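Local coordinates for protein molybdopterin synthase catalytic subunit (Homo sapiens, PDB 4AP8) that forms the catalytic part of molybdopterin synthase, moving two sulfur atoms from the thiocarboxylated small subunit MOCS2A into precursor Z to make the dithiolene of molybdopterin, at residues A14-V19 with V93-I98. Sequence-based numbering, arbitrary orientation. Where two conformers were deposited one is given.
With EDO (1,2-ethanediol), chain G.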
loop_
_atom_site.group_PDB
_atom_site.type_symbol
_atom_site.label_atom_id
_atom_site.label_comp_id
_atom_site.label_asym_id
_atom_site.label_seq_id
_atom_site.Cartn_x
_atom_site.Cartn_y
_atom_site.Cartn_z
ATOM N N ALA A 14 11.396 -10.183 14.823
ATOM C CA ALA A 14 11.754 -9.129 15.761
ATOM C C ALA A 14 12.464 -7.990 15.003
ATOM O O ALA A 14 12.665 -6.888 15.532
ATOM C CB ALA A 14 12.611 -9.719 16.858
ATOM N N GLU A 15 12.782 -8.278 13.749
ATOM C CA GLU A 15 13.520 -7.346 12.917
ATOM C C GLU A 15 12.665 -6.191 12.373
ATOM O O GLU A 15 11.460 -6.300 12.243
ATOM C CB GLU A 15 14.191 -8.092 11.761
ATOM C CG GLU A 15 15.589 -8.640 12.057
ATOM C CD GLU A 15 16.580 -7.660 12.675
ATOM O OE1 GLU A 15 16.679 -6.469 12.238
ATOM O OE2 GLU A 15 17.269 -8.125 13.613
ATOM N N LYS A 16 13.340 -5.072 12.084
ATOM C CA LYS A 16 12.757 -3.886 11.460
ATOM C C LYS A 16 12.131 -4.301 10.116
ATOM O O LYS A 16 12.737 -5.032 9.351
ATOM C CB LYS A 16 13.858 -2.858 11.220
ATOM C CG LYS A 16 13.519 -1.413 11.563
ATOM C CD LYS A 16 14.576 -0.440 11.030
ATOM C CE LYS A 16 14.839 0.691 12.015
ATOM N NZ LYS A 16 15.878 1.652 11.574
ATOM N N LEU A 17 10.887 -3.901 9.883
ATOM C CA LEU A 17 10.174 -4.262 8.662
ATOM C C LEU A 17 10.475 -3.250 7.566
ATOM O O LEU A 17 10.600 -2.094 7.868
ATOM C CB LEU A 17 8.672 -4.254 8.912
ATOM C CG LEU A 17 8.157 -5.208 9.958
ATOM C CD1 LEU A 17 6.633 -5.118 9.996
ATOM C CD2 LEU A 17 8.632 -6.614 9.576
ATOM N N SER A 18 10.614 -3.695 6.319
ATOM C CA SER A 18 10.885 -2.819 5.191
ATOM C C SER A 18 9.759 -2.886 4.180
ATOM O O SER A 18 9.509 -3.931 3.536
ATOM C CB SER A 18 12.184 -3.225 4.479
ATOM O OG SER A 18 12.243 -2.715 3.151
ATOM N N VAL A 19 9.120 -1.744 3.982
ATOM C CA VAL A 19 8.055 -1.653 3.000
ATOM C C VAL A 19 8.596 -2.020 1.595
ATOM O O VAL A 19 7.966 -2.726 0.825
ATOM C CB VAL A 19 7.398 -0.264 3.055
ATOM C CG1 VAL A 19 8.457 0.816 3.296
ATOM C CG2 VAL A 19 6.651 -0.040 1.748
ATOM N N VAL A 93 8.287 4.466 18.116
ATOM C CA VAL A 93 7.518 5.486 17.383
ATOM C C VAL A 93 8.000 5.618 15.943
ATOM O O VAL A 93 9.180 5.587 15.713
ATOM C CB VAL A 93 7.693 6.883 18.030
ATOM C CG1 VAL A 93 7.114 7.957 17.131
ATOM C CG2 VAL A 93 7.051 6.949 19.418
ATOM N N SER A 94 7.073 5.704 14.996
ATOM C CA SER A 94 7.383 5.873 13.580
ATOM C C SER A 94 7.975 4.638 12.889
ATOM O O SER A 94 8.274 4.694 11.717
ATOM C CB SER A 94 8.302 7.096 13.353
ATOM O OG SER A 94 7.568 8.311 13.411
ATOM N N GLU A 95 8.193 3.538 13.594
ATOM C CA GLU A 95 8.633 2.308 12.933
ATOM C C GLU A 95 7.409 1.393 12.695
ATOM O O GLU A 95 6.356 1.522 13.326
ATOM C CB GLU A 95 9.756 1.617 13.746
ATOM C CG GLU A 95 11.063 2.409 13.793
ATOM C CD GLU A 95 12.281 1.689 14.383
ATOM O OE1 GLU A 95 12.193 0.537 14.866
ATOM O OE2 GLU A 95 13.361 2.316 14.401
ATOM N N ALA A 96 7.552 0.461 11.777
ATOM C CA ALA A 96 6.429 -0.344 11.368
ATOM C C ALA A 96 6.259 -1.601 12.214
ATOM O O ALA A 96 7.203 -2.338 12.380
ATOM C CB ALA A 96 6.671 -0.776 9.963
ATOM N N SER A 97 5.050 -1.833 12.721
ATOM C CA SER A 97 4.692 -3.075 13.408
ATOM C C SER A 97 4.041 -4.096 12.469
ATOM O O SER A 97 4.099 -5.296 12.718
ATOM C CB SER A 97 3.737 -2.784 14.570
ATOM O OG SER A 97 2.592 -2.104 14.118
ATOM N N ILE A 98 3.387 -3.632 11.415
ATOM C CA ILE A 98 2.781 -4.555 10.488
ATOM C C ILE A 98 2.859 -3.992 9.082
ATOM O O ILE A 98 2.668 -2.813 8.887
ATOM C CB ILE A 98 1.346 -4.989 10.909
ATOM C CG1 ILE A 98 0.690 -5.748 9.782
ATOM C CG2 ILE A 98 0.459 -3.888 11.376
ATOM C CD1 ILE A 98 -0.612 -6.358 10.229
HETATM C C1 EDO G . 11.573 -7.646 5.968
HETATM O O1 EDO G . 11.057 -6.379 6.327
HETATM C C2 EDO G . 10.888 -7.982 4.646
HETATM O O2 EDO G . 11.745 -8.792 3.808
HETATM O O HOH W 1 9.706 -1.974 11.394
#
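Water 1 joins L17 to A96: it accepts a hydrogen bond from L17 N at 2.7 Å and donates one to A96 O, also at 2.7 Å. No direct hydrogen bond links segments 14-19 and 93-98, so this water-mediated backbone bridge is one of two polar links, beside a long salt bridge, between the loop leading from strand 8-13 to helix 19-25 and the start of strand 96-104, which bears a classic beta bulge where S97 and I98 both face G39. Both strands belong to the four-stranded mixed sheet of this MoaE-family subunit, but strand 79-87 separates them; the contact therefore passes over the end of that middle strand, whose F85 and R87 also touch L17. Beside this bridge the side chains meet through apolar atoms: L17 CB lies 4.1 Å from A96 CB. With CG anti to its carbonyl carbon (chi1 -61°), L17 extends CD1 over the backbone of the bulge, 3.7 Å from S97 O. Further out, the side chains of K16 and E95 cross at about a right angle. Their salt bridge is long, K16 NZ to E95 OE2 measuring 3.8 Å. The other oxygen, E95 OE1, forms a salt bridge with R87, giving the carboxylate two basic partners. A glutamine in place of E95 would probably leave R87 and K16 without their shared countercharge. On the helix side, S18 occupies the N-cap position, its OG bonded to E21 N, while S18 N donates to O1 of a 1,2-ethanediol, probably carried over from the crystallisation solution, at 2.7 Å with an N-H...O angle of 153°.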